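Local coordinates for protein carbohydrate binding family 6 (Clostridium thermocellum, PDB 5A8C) that hydrolyses terminal alpha-L-arabinofuranosidic linkages as a family 43 glycoside hydrolase built on a five-bladed beta-propeller, at residues P69-I74 with G86-A91; K92-W97 with P135-L140; V100-S105 with W159-G164; Y114-N119 with N192-T197. One frame throughout, in Å; residues are numbered along the deposited sequence.

Contact 1: residues P69-I74 with G86-A91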
loop_
_atom_site.group_PDB
_atom_site.type_symbol
_atom_site.label_atom_id
_atom_site.label_comp_id
_atom_site.label_asym_id
_atom_site.label_seq_id
_atom_site.Cartn_x
_atom_site.Cartn_y
_atom_site.Cartn_z
ATOM N N PRO A 69 -0.071 14.501 4.689
ATOM C CA PRO A 69 -1.397 15.098 4.684
ATOM C C PRO A 69 -2.211 14.740 3.462
ATOM O O PRO A 69 -3.393 15.056 3.377
ATOM C CB PRO A 69 -1.100 16.592 4.764
ATOM C CG PRO A 69 0.199 16.742 4.030
ATOM C CD PRO A 69 0.968 15.513 4.421
ATOM N N ASP A 70 -1.521 14.210 2.448
ATOM C CA ASP A 70 -2.076 14.057 1.115
ATOM C C ASP A 70 -1.402 12.862 0.397
ATOM O O ASP A 70 -0.461 12.281 0.921
ATOM C CB ASP A 70 -2.052 15.406 0.360
ATOM C CG ASP A 70 -0.747 16.145 0.366
ATOM O OD1 ASP A 70 0.279 15.549 0.697
ATOM O OD2 ASP A 70 -0.769 17.334 -0.044
ATOM N N ILE A 71 -1.960 12.553 -0.776
ATOM C CA ILE A 71 -1.563 11.408 -1.598
ATOM C C ILE A 71 -1.080 11.938 -2.962
ATOM O O ILE A 71 -1.841 12.611 -3.645
ATOM C CB ILE A 71 -2.738 10.464 -1.795
ATOM C CG1 ILE A 71 -3.227 9.906 -0.509
ATOM C CG2 ILE A 71 -2.409 9.382 -2.819
ATOM C CD1 ILE A 71 -2.229 9.132 0.204
ATOM N N THR A 72 0.108 11.506 -3.360
ATOM C CA THR A 72 0.704 11.837 -4.653
ATOM C C THR A 72 0.337 10.788 -5.668
ATOM O O THR A 72 0.282 9.606 -5.329
ATOM C CB THR A 72 2.266 11.849 -4.487
ATOM O OG1 THR A 72 2.632 12.772 -3.487
ATOM C CG2 THR A 72 2.962 12.115 -5.793
ATOM N N CYS A 73 0.162 11.181 -6.938
ATOM C CA CYS A 73 -0.050 10.191 -8.002
ATOM C C CYS A 73 0.895 10.514 -9.150
ATOM O O CYS A 73 0.999 11.683 -9.592
ATOM C CB CYS A 73 -1.480 10.267 -8.508
ATOM S SG CYS A 73 -1.901 9.210 -9.867
ATOM N N ILE A 74 1.560 9.476 -9.671
ATOM C CA ILE A 74 2.376 9.544 -10.903
ATOM C C ILE A 74 1.897 8.422 -11.817
ATOM O O ILE A 74 1.331 7.435 -11.369
ATOM C CB ILE A 74 3.884 9.474 -10.586
ATOM C CG1 ILE A 74 4.313 8.111 -10.069
ATOM C CG2 ILE A 74 4.299 10.592 -9.664
ATOM C CD1 ILE A 74 5.803 7.954 -9.866
ATOM N N GLY A 86 0.516 15.386 -9.319
ATOM C CA GLY A 86 0.341 16.158 -8.118
ATOM C C GLY A 86 -0.282 15.355 -6.992
ATOM O O GLY A 86 -0.261 14.101 -6.998
ATOM N N GLU A 87 -0.807 16.054 -6.016
ATOM C CA GLU A 87 -1.489 15.451 -4.909
ATOM C C GLU A 87 -2.964 15.421 -5.231
ATOM O O GLU A 87 -3.591 16.436 -5.395
ATOM C CB GLU A 87 -1.143 16.113 -3.576
ATOM C CG GLU A 87 0.198 15.641 -2.978
ATOM C CD GLU A 87 1.375 16.090 -3.800
ATOM O OE1 GLU A 87 1.601 17.321 -3.858
ATOM O OE2 GLU A 87 2.084 15.254 -4.358
ATOM N N VAL A 88 -3.524 14.211 -5.295
ATOM C CA VAL A 88 -4.868 13.945 -5.781
ATOM C C VAL A 88 -5.910 13.792 -4.684
ATOM O O VAL A 88 -7.087 13.761 -4.987
ATOM C CB VAL A 88 -4.869 12.696 -6.708
ATOM C CG1 VAL A 88 -3.963 12.920 -7.900
ATOM C CG2 VAL A 88 -4.486 11.419 -5.930
ATOM N N PHE A 89 -5.455 13.763 -3.427
ATOM C CA PHE A 89 -6.321 13.680 -2.273
ATOM C C PHE A 89 -5.597 14.357 -1.141
ATOM O O PHE A 89 -4.443 14.053 -0.893
ATOM C CB PHE A 89 -6.647 12.211 -1.865
ATOM C CG PHE A 89 -7.486 12.064 -0.652
ATOM C CD1 PHE A 89 -8.815 12.468 -0.654
ATOM C CD2 PHE A 89 -6.940 11.604 0.530
ATOM C CE1 PHE A 89 -9.586 12.349 0.479
ATOM C CE2 PHE A 89 -7.721 11.468 1.669
ATOM C CZ PHE A 89 -9.029 11.862 1.639
ATOM N N ASN A 90 -6.342 15.195 -0.375
ATOM C CA ASN A 90 -5.829 15.857 0.804
ATOM C C ASN A 90 -6.848 15.621 1.901
ATOM O O ASN A 90 -7.984 15.994 1.713
ATOM C CB ASN A 90 -5.607 17.360 0.516
ATOM C CG ASN A 90 -5.184 18.132 1.728
ATOM O OD1 ASN A 90 -5.926 18.243 2.693
ATOM N ND2 ASN A 90 -3.978 18.632 1.710
ATOM N N ALA A 91 -6.462 14.978 2.988
ATOM C CA ALA A 91 -7.472 14.560 3.972
ATOM C C ALA A 91 -8.268 15.710 4.540
ATOM O O ALA A 91 -9.486 15.626 4.664
ATOM C CB ALA A 91 -6.828 13.735 5.047
HETATM O O HOH W 1 -2.791 18.726 -1.116
HETATM O O HOH W 2 0.853 18.824 -1.784
#

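Contact 2: residues K92-W97 with P135-L140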
loop_
_atom_site.group_PDB
_atom_site.type_symbol
_atom_site.label_atom_id
_atom_site.label_comp_id
_atom_site.label_asym_id
_atom_site.label_seq_id
_atom_site.Cartn_x
_atom_site.Cartn_y
_atom_site.Cartn_z
ATOM N N LYS A 92 -7.609 16.802 4.902
ATOM C CA LYS A 92 -8.353 17.940 5.482
ATOM C C LYS A 92 -9.273 18.618 4.487
ATOM O O LYS A 92 -10.340 19.077 4.835
ATOM C CB LYS A 92 -7.406 18.936 6.076
ATOM C CG LYS A 92 -6.771 18.503 7.378
ATOM C CD LYS A 92 -5.904 19.551 8.007
ATOM C CE LYS A 92 -5.273 19.136 9.328
ATOM N NZ LYS A 92 -4.672 20.300 10.026
ATOM N N ARG A 93 -8.823 18.710 3.232
ATOM C CA ARG A 93 -9.607 19.396 2.210
ATOM C C ARG A 93 -10.758 18.530 1.676
ATOM O O ARG A 93 -11.766 19.038 1.222
ATOM C CB ARG A 93 -8.675 19.762 1.059
ATOM C CG ARG A 93 -9.230 20.664 -0.020
ATOM C CD ARG A 93 -8.301 20.759 -1.233
ATOM N NE ARG A 93 -8.149 19.458 -1.866
ATOM C CZ ARG A 93 -7.117 19.094 -2.640
ATOM N NH1 ARG A 93 -6.165 19.976 -2.987
ATOM N NH2 ARG A 93 -7.027 17.829 -3.096
ATOM N N ASP A 94 -10.533 17.207 1.647
ATOM C CA ASP A 94 -11.335 16.292 0.826
ATOM C C ASP A 94 -12.087 15.255 1.667
ATOM O O ASP A 94 -12.753 14.422 1.067
ATOM C CB ASP A 94 -10.440 15.602 -0.207
ATOM C CG ASP A 94 -9.753 16.534 -1.154
ATOM O OD1 ASP A 94 -10.325 17.617 -1.466
ATOM O OD2 ASP A 94 -8.651 16.178 -1.648
ATOM N N SER A 95 -12.034 15.341 2.991
ATOM C CA SER A 95 -12.837 14.572 3.889
ATOM C C SER A 95 -13.386 15.479 4.958
ATOM O O SER A 95 -12.817 16.539 5.253
ATOM C CB SER A 95 -12.070 13.454 4.548
ATOM O OG SER A 95 -11.319 13.901 5.632
ATOM N N ARG A 96 -14.457 15.033 5.602
ATOM C CA ARG A 96 -15.091 15.773 6.680
ATOM C C ARG A 96 -14.585 15.389 8.045
ATOM O O ARG A 96 -14.905 16.080 9.006
ATOM C CB ARG A 96 -16.588 15.597 6.606
ATOM C CG ARG A 96 -17.193 16.303 5.412
ATOM C CD ARG A 96 -18.688 16.152 5.393
ATOM N NE ARG A 96 -19.087 14.866 4.836
ATOM C CZ ARG A 96 -20.193 14.201 5.185
ATOM N NH1 ARG A 96 -20.946 14.632 6.165
ATOM N NH2 ARG A 96 -20.564 13.148 4.497
ATOM N N TRP A 97 -13.759 14.354 8.141
ATOM C CA TRP A 97 -13.410 13.805 9.442
ATOM C C TRP A 97 -11.921 13.516 9.641
ATOM O O TRP A 97 -11.492 13.370 10.761
ATOM C CB TRP A 97 -14.237 12.507 9.706
ATOM C CG TRP A 97 -13.878 11.431 8.696
ATOM C CD1 TRP A 97 -14.376 11.259 7.443
ATOM C CD2 TRP A 97 -12.848 10.451 8.829
ATOM N NE1 TRP A 97 -13.702 10.255 6.781
ATOM C CE2 TRP A 97 -12.759 9.746 7.609
ATOM C CE3 TRP A 97 -11.967 10.089 9.872
ATOM C CZ2 TRP A 97 -11.855 8.722 7.421
ATOM C CZ3 TRP A 97 -11.070 9.063 9.654
ATOM C CH2 TRP A 97 -11.005 8.398 8.434
ATOM N N PRO A 135 -10.188 15.165 -8.742
ATOM C CA PRO A 135 -10.134 15.191 -7.294
ATOM C C PRO A 135 -10.787 13.988 -6.624
ATOM O O PRO A 135 -11.840 13.553 -7.142
ATOM C CB PRO A 135 -10.990 16.449 -6.998
ATOM C CG PRO A 135 -10.991 17.232 -8.268
ATOM C CD PRO A 135 -11.022 16.231 -9.321
ATOM N N PHE A 136 -10.159 13.410 -5.593
ATOM C CA PHE A 136 -10.812 12.408 -4.785
ATOM C C PHE A 136 -11.493 13.040 -3.621
ATOM O O PHE A 136 -10.940 13.919 -2.961
ATOM C CB PHE A 136 -9.801 11.378 -4.302
ATOM C CG PHE A 136 -9.287 10.421 -5.370
ATOM C CD1 PHE A 136 -8.282 10.755 -6.260
ATOM C CD2 PHE A 136 -9.855 9.160 -5.483
ATOM C CE1 PHE A 136 -7.849 9.876 -7.204
ATOM C CE2 PHE A 136 -9.419 8.261 -6.429
ATOM C CZ PHE A 136 -8.415 8.619 -7.311
ATOM N N LYS A 137 -12.703 12.548 -3.280
ATOM C CA LYS A 137 -13.478 13.072 -2.166
ATOM C C LYS A 137 -14.014 11.915 -1.355
ATOM O O LYS A 137 -14.574 10.956 -1.910
ATOM C CB LYS A 137 -14.634 13.941 -2.644
ATOM C CG LYS A 137 -14.237 15.224 -3.364
ATOM C CD LYS A 137 -13.608 16.232 -2.433
ATOM C CE LYS A 137 -13.303 17.549 -3.125
ATOM N NZ LYS A 137 -12.797 18.542 -2.137
ATOM N N ASP A 138 -13.876 11.988 -0.033
ATOM C CA ASP A 138 -14.451 10.980 0.864
ATOM C C ASP A 138 -15.905 11.335 1.116
ATOM O O ASP A 138 -16.192 12.422 1.608
ATOM C CB ASP A 138 -13.620 10.904 2.153
ATOM C CG ASP A 138 -14.140 9.915 3.175
ATOM O OD1 ASP A 138 -15.319 9.575 3.154
ATOM O OD2 ASP A 138 -13.264 9.418 3.967
ATOM N N PRO A 139 -16.835 10.462 0.706
ATOM C CA PRO A 139 -18.282 10.789 0.817
ATOM C C PRO A 139 -18.863 10.589 2.194
ATOM O O PRO A 139 -20.029 10.933 2.385
ATOM C CB PRO A 139 -18.903 9.808 -0.157
ATOM C CG PRO A 139 -18.021 8.569 -0.034
ATOM C CD PRO A 139 -16.607 9.121 0.136
ATOM N N LEU A 140 -18.093 10.056 3.135
ATOM C CA LEU A 140 -18.665 9.559 4.385
ATOM C C LEU A 140 -18.474 10.570 5.519
ATOM O O LEU A 140 -17.510 11.343 5.548
ATOM C CB LEU A 140 -17.974 8.252 4.789
ATOM C CG LEU A 140 -18.109 7.113 3.796
ATOM C CD1 LEU A 140 -17.446 5.858 4.350
ATOM C CD2 LEU A 140 -19.506 6.833 3.318
HETATM O O HOH W 3 -14.891 19.137 -0.264
HETATM O O HOH W 4 -15.460 15.473 1.417
HETATM O O HOH W 5 -15.608 12.777 4.355
HETATM O O HOH W 6 -18.463 13.892 2.232
#

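Contact 3: residues V100-S105 with W159-G164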
loop_
_atom_site.group_PDB
_atom_site.type_symbol
_atom_site.label_atom_id
_atom_site.label_comp_id
_atom_site.label_asym_id
_atom_site.label_seq_id
_atom_site.Cartn_x
_atom_site.Cartn_y
_atom_site.Cartn_z
ATOM N N VAL A 100 -5.096 13.184 8.065
ATOM C CA VAL A 100 -3.901 12.665 7.392
ATOM C C VAL A 100 -4.336 11.550 6.446
ATOM O O VAL A 100 -5.419 10.970 6.621
ATOM C CB VAL A 100 -2.811 12.232 8.392
ATOM C CG1 VAL A 100 -2.488 13.314 9.374
ATOM C CG2 VAL A 100 -3.202 10.960 9.101
ATOM N N SER A 101 -3.441 11.170 5.541
ATOM C CA SER A 101 -3.774 10.158 4.546
ATOM C C SER A 101 -2.609 9.225 4.298
ATOM O O SER A 101 -1.876 9.378 3.349
ATOM C CB SER A 101 -4.228 10.809 3.249
ATOM O OG SER A 101 -3.257 11.619 2.663
ATOM N N TRP A 102 -2.423 8.232 5.180
ATOM C CA TRP A 102 -1.269 7.366 5.126
ATOM C C TRP A 102 -1.543 6.135 4.279
ATOM O O TRP A 102 -2.563 5.446 4.496
ATOM C CB TRP A 102 -0.906 6.890 6.560
ATOM C CG TRP A 102 -0.528 7.956 7.515
ATOM C CD1 TRP A 102 -0.502 9.297 7.330
ATOM C CD2 TRP A 102 -0.092 7.732 8.855
ATOM N NE1 TRP A 102 -0.055 9.938 8.484
ATOM C CE2 TRP A 102 0.168 8.967 9.437
ATOM C CE3 TRP A 102 0.056 6.557 9.641
ATOM C CZ2 TRP A 102 0.574 9.102 10.763
ATOM C CZ3 TRP A 102 0.449 6.720 10.944
ATOM C CH2 TRP A 102 0.695 7.946 11.494
ATOM N N ALA A 103 -0.600 5.762 3.419
ATOM C CA ALA A 103 -0.507 4.430 2.814
ATOM C C ALA A 103 -1.744 4.055 2.009
ATOM O O ALA A 103 -2.569 3.238 2.420
ATOM C CB ALA A 103 -0.161 3.361 3.847
ATOM N N PRO A 104 -1.905 4.675 0.839
ATOM C CA PRO A 104 -3.122 4.470 0.060
ATOM C C PRO A 104 -3.265 3.056 -0.469
ATOM O O PRO A 104 -2.300 2.339 -0.742
ATOM C CB PRO A 104 -2.949 5.485 -1.099
ATOM C CG PRO A 104 -1.459 5.602 -1.260
ATOM C CD PRO A 104 -0.931 5.525 0.149
ATOM N N SER A 105 -4.525 2.674 -0.732
ATOM C CA SER A 105 -4.863 1.477 -1.508
ATOM C C SER A 105 -5.815 1.924 -2.600
ATOM O O SER A 105 -6.780 2.615 -2.329
ATOM C CB SER A 105 -5.527 0.450 -0.620
ATOM O OG SER A 105 -5.909 -0.712 -1.324
ATOM N N TRP A 159 -2.436 -1.358 15.272
ATOM C CA TRP A 159 -2.430 -0.128 14.506
ATOM C C TRP A 159 -3.520 -0.296 13.456
ATOM O O TRP A 159 -3.410 -1.105 12.573
ATOM C CB TRP A 159 -1.080 0.197 13.878
ATOM C CG TRP A 159 0.018 0.400 14.853
ATOM C CD1 TRP A 159 -0.055 0.972 16.085
ATOM C CD2 TRP A 159 1.413 0.068 14.645
ATOM N NE1 TRP A 159 1.186 0.968 16.683
ATOM C CE2 TRP A 159 2.114 0.450 15.811
ATOM C CE3 TRP A 159 2.128 -0.561 13.600
ATOM C CZ2 TRP A 159 3.486 0.235 15.968
ATOM C CZ3 TRP A 159 3.470 -0.770 13.779
ATOM C CH2 TRP A 159 4.152 -0.365 14.944
ATOM N N LEU A 160 -4.590 0.491 13.611
ATOM C CA LEU A 160 -5.734 0.335 12.728
ATOM C C LEU A 160 -5.486 1.195 11.467
ATOM O O LEU A 160 -5.952 2.329 11.356
ATOM C CB LEU A 160 -7.017 0.630 13.459
ATOM C CG LEU A 160 -8.264 0.110 12.771
ATOM C CD1 LEU A 160 -8.317 -1.367 12.904
ATOM C CD2 LEU A 160 -9.460 0.582 13.589
ATOM N N PHE A 161 -4.712 0.637 10.544
ATOM C CA PHE A 161 -4.241 1.400 9.417
ATOM C C PHE A 161 -3.855 0.492 8.260
ATOM O O PHE A 161 -4.030 -0.740 8.286
ATOM C CB PHE A 161 -3.156 2.413 9.841
ATOM C CG PHE A 161 -1.815 1.879 10.248
ATOM C CD1 PHE A 161 -1.388 0.550 10.095
ATOM C CD2 PHE A 161 -0.888 2.789 10.740
ATOM C CE1 PHE A 161 -0.127 0.153 10.426
ATOM C CE2 PHE A 161 0.402 2.385 11.067
ATOM C CZ PHE A 161 0.793 1.072 10.874
ATOM N N ASP A 162 -3.262 1.124 7.226
ATOM C CA ASP A 162 -2.598 0.430 6.126
ATOM C C ASP A 162 -3.542 -0.522 5.352
ATOM O O ASP A 162 -3.262 -1.712 5.206
ATOM C CB ASP A 162 -1.313 -0.274 6.555
ATOM C CG ASP A 162 -0.121 0.650 6.802
ATOM O OD1 ASP A 162 -0.298 1.876 6.884
ATOM O OD2 ASP A 162 0.976 0.050 6.920
ATOM N N PRO A 163 -4.631 0.009 4.821
ATOM C CA PRO A 163 -5.554 -0.835 4.089
ATOM C C PRO A 163 -4.954 -1.437 2.858
ATOM O O PRO A 163 -4.171 -0.813 2.137
ATOM C CB PRO A 163 -6.681 0.114 3.692
ATOM C CG PRO A 163 -5.998 1.469 3.624
ATOM C CD PRO A 163 -5.025 1.435 4.750
ATOM N N GLY A 164 -5.401 -2.641 2.521
ATOM C CA GLY A 164 -5.137 -3.306 1.252
ATOM C C GLY A 164 -6.410 -3.908 0.729
ATOM O O GLY A 164 -6.932 -4.827 1.360
HETATM O O HOH W 7 -2.350 3.732 6.790
HETATM O O HOH W 8 -1.879 0.632 2.709
#

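Contact 4: residues Y114-N119 with N192-T197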
loop_
_atom_site.group_PDB
_atom_site.type_symbol
_atom_site.label_atom_id
_atom_site.label_comp_id
_atom_site.label_asym_id
_atom_site.label_seq_id
_atom_site.Cartn_x
_atom_site.Cartn_y
_atom_site.Cartn_z
ATOM N N TYR A 114 -11.401 4.127 -6.240
ATOM C CA TYR A 114 -11.586 4.113 -4.795
ATOM C C TYR A 114 -10.217 4.088 -4.155
ATOM O O TYR A 114 -9.403 3.188 -4.435
ATOM C CB TYR A 114 -12.394 2.856 -4.366
ATOM C CG TYR A 114 -13.746 2.863 -4.996
ATOM C CD1 TYR A 114 -14.808 3.543 -4.388
ATOM C CD2 TYR A 114 -14.001 2.224 -6.208
ATOM C CE1 TYR A 114 -16.038 3.625 -4.996
ATOM C CE2 TYR A 114 -15.244 2.290 -6.808
ATOM C CZ TYR A 114 -16.275 2.960 -6.176
ATOM O OH TYR A 114 -17.501 2.958 -6.797
ATOM N N LEU A 115 -9.935 5.109 -3.357
ATOM C CA LEU A 115 -8.647 5.351 -2.738
ATOM C C LEU A 115 -8.837 5.276 -1.227
ATOM O O LEU A 115 -9.411 6.167 -0.633
ATOM C CB LEU A 115 -8.169 6.731 -3.188
ATOM C CG LEU A 115 -6.783 7.157 -2.774
ATOM C CD1 LEU A 115 -5.714 6.296 -3.462
ATOM C CD2 LEU A 115 -6.543 8.630 -3.177
ATOM N N TYR A 116 -8.361 4.195 -0.646
ATOM C CA TYR A 116 -8.495 3.973 0.804
ATOM C C TYR A 116 -7.260 4.498 1.489
ATOM O O TYR A 116 -6.167 4.477 0.890
ATOM C CB TYR A 116 -8.699 2.463 1.093
ATOM C CG TYR A 116 -9.888 1.928 0.378
ATOM C CD1 TYR A 116 -9.804 1.437 -0.913
ATOM C CD2 TYR A 116 -11.139 1.899 1.013
ATOM C CE1 TYR A 116 -10.922 0.996 -1.611
ATOM C CE2 TYR A 116 -12.252 1.436 0.332
ATOM C CZ TYR A 116 -12.158 0.997 -0.957
ATOM O OH TYR A 116 -13.239 0.576 -1.670
ATOM N N TYR A 117 -7.386 4.984 2.713
ATOM C CA TYR A 117 -6.269 5.646 3.369
ATOM C C TYR A 117 -6.419 5.542 4.856
ATOM O O TYR A 117 -7.515 5.418 5.417
ATOM C CB TYR A 117 -6.218 7.142 2.954
ATOM C CG TYR A 117 -7.446 7.939 3.337
ATOM C CD1 TYR A 117 -8.574 7.964 2.524
ATOM C CD2 TYR A 117 -7.466 8.699 4.502
ATOM C CE1 TYR A 117 -9.715 8.683 2.897
ATOM C CE2 TYR A 117 -8.587 9.422 4.865
ATOM C CZ TYR A 117 -9.720 9.428 4.076
ATOM O OH TYR A 117 -10.778 10.210 4.457
ATOM N N GLY A 118 -5.272 5.582 5.562
ATOM C CA GLY A 118 -5.292 5.559 7.029
ATOM C C GLY A 118 -5.183 6.943 7.598
ATOM O O GLY A 118 -4.216 7.678 7.312
ATOM N N ASN A 119 -6.129 7.324 8.448
ATOM C CA ASN A 119 -6.054 8.577 9.206
ATOM C C ASN A 119 -5.142 8.434 10.424
ATOM O O ASN A 119 -5.566 8.640 11.551
ATOM C CB ASN A 119 -7.450 9.037 9.608
ATOM C CG ASN A 119 -7.463 10.390 10.311
ATOM O OD1 ASN A 119 -6.745 11.307 9.885
ATOM N ND2 ASN A 119 -8.280 10.535 11.301
ATOM N N ASN A 192 -20.487 -3.917 -2.735
ATOM C CA ASN A 192 -20.134 -3.690 -4.139
ATOM C C ASN A 192 -19.968 -2.194 -4.439
ATOM O O ASN A 192 -19.243 -1.866 -5.380
ATOM C CB ASN A 192 -21.161 -4.292 -5.083
ATOM C CG ASN A 192 -21.103 -5.833 -5.128
ATOM O OD1 ASN A 192 -20.193 -6.459 -4.570
ATOM N ND2 ASN A 192 -22.053 -6.422 -5.799
ATOM N N ASP A 193 -20.590 -1.306 -3.661
ATOM C CA ASP A 193 -20.397 0.134 -3.839
ATOM C C ASP A 193 -19.074 0.621 -3.313
ATOM O O ASP A 193 -18.755 1.809 -3.524
ATOM C CB ASP A 193 -21.557 0.924 -3.241
ATOM C CG ASP A 193 -21.695 0.875 -1.690
ATOM O OD1 ASP A 193 -20.747 0.484 -0.978
ATOM O OD2 ASP A 193 -22.767 1.351 -1.209
ATOM N N MET A 194 -18.288 -0.217 -2.648
ATOM C CA MET A 194 -16.934 0.049 -2.238
ATOM C C MET A 194 -16.778 1.120 -1.169
ATOM O O MET A 194 -15.664 1.457 -0.757
ATOM C CB MET A 194 -16.040 0.348 -3.434
ATOM C CG MET A 194 -15.976 -0.815 -4.396
ATOM S SD MET A 194 -15.229 -2.316 -3.691
ATOM C CE MET A 194 -13.485 -1.964 -3.965
ATOM N N ILE A 195 -17.909 1.579 -0.597
ATOM C CA ILE A 195 -17.929 2.665 0.401
ATOM C C ILE A 195 -18.721 2.256 1.635
ATOM O O ILE A 195 -19.109 3.112 2.421
ATOM C CB ILE A 195 -18.436 3.994 -0.207
ATOM C CG1 ILE A 195 -19.888 3.864 -0.699
ATOM C CG2 ILE A 195 -17.507 4.471 -1.294
ATOM C CD1 ILE A 195 -20.511 5.204 -0.977
ATOM N N SER A 196 -18.884 0.933 1.836
ATOM C CA SER A 196 -19.607 0.364 2.943
ATOM C C SER A 196 -18.965 -0.950 3.281
ATOM O O SER A 196 -18.328 -1.575 2.421
ATOM C CB SER A 196 -21.062 0.165 2.523
ATOM O OG SER A 196 -21.195 -0.710 1.411
ATOM N N THR A 197 -19.149 -1.384 4.526
ATOM C CA THR A 197 -18.739 -2.698 4.947
ATOM C C THR A 197 -19.944 -3.635 5.016
ATOM O O THR A 197 -21.064 -3.176 5.131
ATOM C CB THR A 197 -18.001 -2.641 6.290
ATOM O OG1 THR A 197 -18.847 -2.088 7.279
ATOM C CG2 THR A 197 -16.723 -1.821 6.245
HETATM O O HOH W 9 -19.315 4.035 -5.034
#

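Contact 1: residues P69-I74 with G86-A91
E87 reaches across to both D70 and T72 on the neighbouring strand. Its CB lies 3.6 Å from I71 O, and CG rests against the carboxylate, 3.5 Å from D70 CG. The chain then bends, chi2 of 68° placing CD on the way to T72. There OE2 accepts the T72 hydroxyl on its anti side (T72 OG1 to E87 OE2 2.7 Å) and forms a salt bridge with R35. A threonine suits this site, its short hydroxyl donating to the acid. Water 2 donates to both E87 OE1 and D70 OD2, oxygens 4.5 Å apart, and probably eases their repulsion. Water 1 joins D70 OD2 to N90 ND2, leaving N90 OD1 to cap R93 N of helix 91-94. Backbone bonds V88 N to I71 O (2.8 Å) and C73 N to G86 O (3.0 Å) join the strands. Between the T72-E87 and D70-N90 pairs, strand 83-90 holds one residue more than its partner, as in a beta bulge. I71 CG1 meets the edge of the F89 ring, and V88 CG1 packs on C73 CB at 3.7 Å. This hairpin fills half of a four-stranded antiparallel sheet: strand 48-56 flanks 70-76, and 83-90 is outermost.

Contact 2: residues K92-W97 with P135-L140
D94 and K137 cross at about a right angle in a salt-bridge network tying helix 91-94 to the loop after strand 124-129 of the five-bladed propeller. K137 NZ reaches D94 OD1 at 2.7 Å, while R93 grips the carboxylate side-on, NE meeting D94 OD1 (2.9 Å) from the face opposite K137 NZ and NH2 using the syn lone pair of OD2. K137 bends at chi2 (-69°), turning CD toward D94, then extends to NZ, its length suiting an exposed place. Since two basic side chains meet it, D94 probably stays charged; its OD2 also accepts from N90 N. W97 and D138 form the second crossed pair. The indole edge points NE1 at D138 OD2 (3.0 Å) from above the carboxylate, 61° out of its plane; the two planes stand 82° apart. Y117 OH bonds to the same oxygen. D138 OD1 accepts L140 N at 2.8 Å in an Asx turn that holds the carboxylate. L140 O lies over one face of the R96 guanidinium, whose NH2 bonds weakly, edge-on, to P139 O. Between backbones, D138 N donates to D94 O at 2.9 Å. Water 5 accepts from R96 N and donates to D138 O and, at 2.7 Å, to L140 O.

Contact 3: residues V100-S105 with W159-G164
The oxygen of water 7 is held by three groups and joins W102 to D162: it donates to W102 O and D162 OD1 and accepts from D162 N at 2.8 Å. One residue further along both segments, water 8 gives one hydrogen to A103 O at 2.7 Å and the other to P163 O. Polar contact between these two chain segments therefore runs through water. Beside the first water, A103 CB lies 3.4 Å from D162 OD1; both residues have positive phi, and a small methyl suits the corner the chain turns at A103, with a calcium ion close by. D162 OD2 accepts from A212 N and is hydrogen-bonded to a tris molecule, probably from the crystallisation liquor, which may mark the active-site pocket. At one end, the indole edge of W102 meets F161, CE3 to CD2 4.0 Å. The F161 ring is itself held between W159 CB, over the centre of one face, and D162 OD1, toward the rim of the other. At the other end S105 CB packs 3.3 Å from P163 O, and OG, anti to the backbone N (chi1 178°), accepts from V165 N. The P163 ring sets CD against A103 O and touches Y116 and M175. Thus the early part of strand 104-109, paired with 112-118, lies alongside the entry to strand 164-167, where adjoining propeller sheets meet.

Contact 4: residues Y114-N119 with N192-T197
M194 CB sits squarely over the face of the Y114 ring, 3.5 Å from its centroid and only 9° off the normal, a CH-pi contact. The two side chains cross at about a right angle, CB over the ring centre and CG toward the CE2 side; a flat ring suits this place. Y116, two residues along the same strand, comes in by its tip: its hydroxyl donates to M194 O at 2.7 Å, in the carbonyl plane and on a lone pair. That hydroxyl is further enclosed by M194 CB at 3.3 Å and by the terminal methyl, CE, at 3.4 Å. The bends of the methionine at chi2 and chi3 (-64° and -85°) bring its flexible end round to this position. Here strand 112-118, the middle of a three-stranded propeller sheet, meets a loop of the next sheet, and M194 also packs on V107, V165 and V167. Toward solvent the fit loosens. I195 CG2 stands 4.1 Å from Y114 CE1, and water 9 links Y114 OH to D193 O, while N110 ND2 bonds to the same hydroxyl. D193 itself is exposed and shapes the loop in an Asx turn, its OD1 accepting I195 N at 3.1 Å and S196 OG from opposite faces of the carboxylate.

Depth separates the four contacts. Contact 3, whose centre is about 7 Å from that of the chain, is buried and joins its segments through water beside a probable pocket; contact 4 is also buried, but relies on two tyrosines against the carbons of a methionine, plus one hydroxyl-to-carbonyl bond. Contact 1 is partly buried and lies within one sheet, with backbone bonds that contacts 3 and 4 lack. Contact 2, nearer the surface, is the one rich in salt bridges. Contacts 3 and 4 share the sheet of strands 104-109 and 112-118, S105 O meeting Y116 N. Contact 1 runs into contact 2 where strand 83-90 gives way to helix 91-94, and F89 reaches Y117 of contact 4.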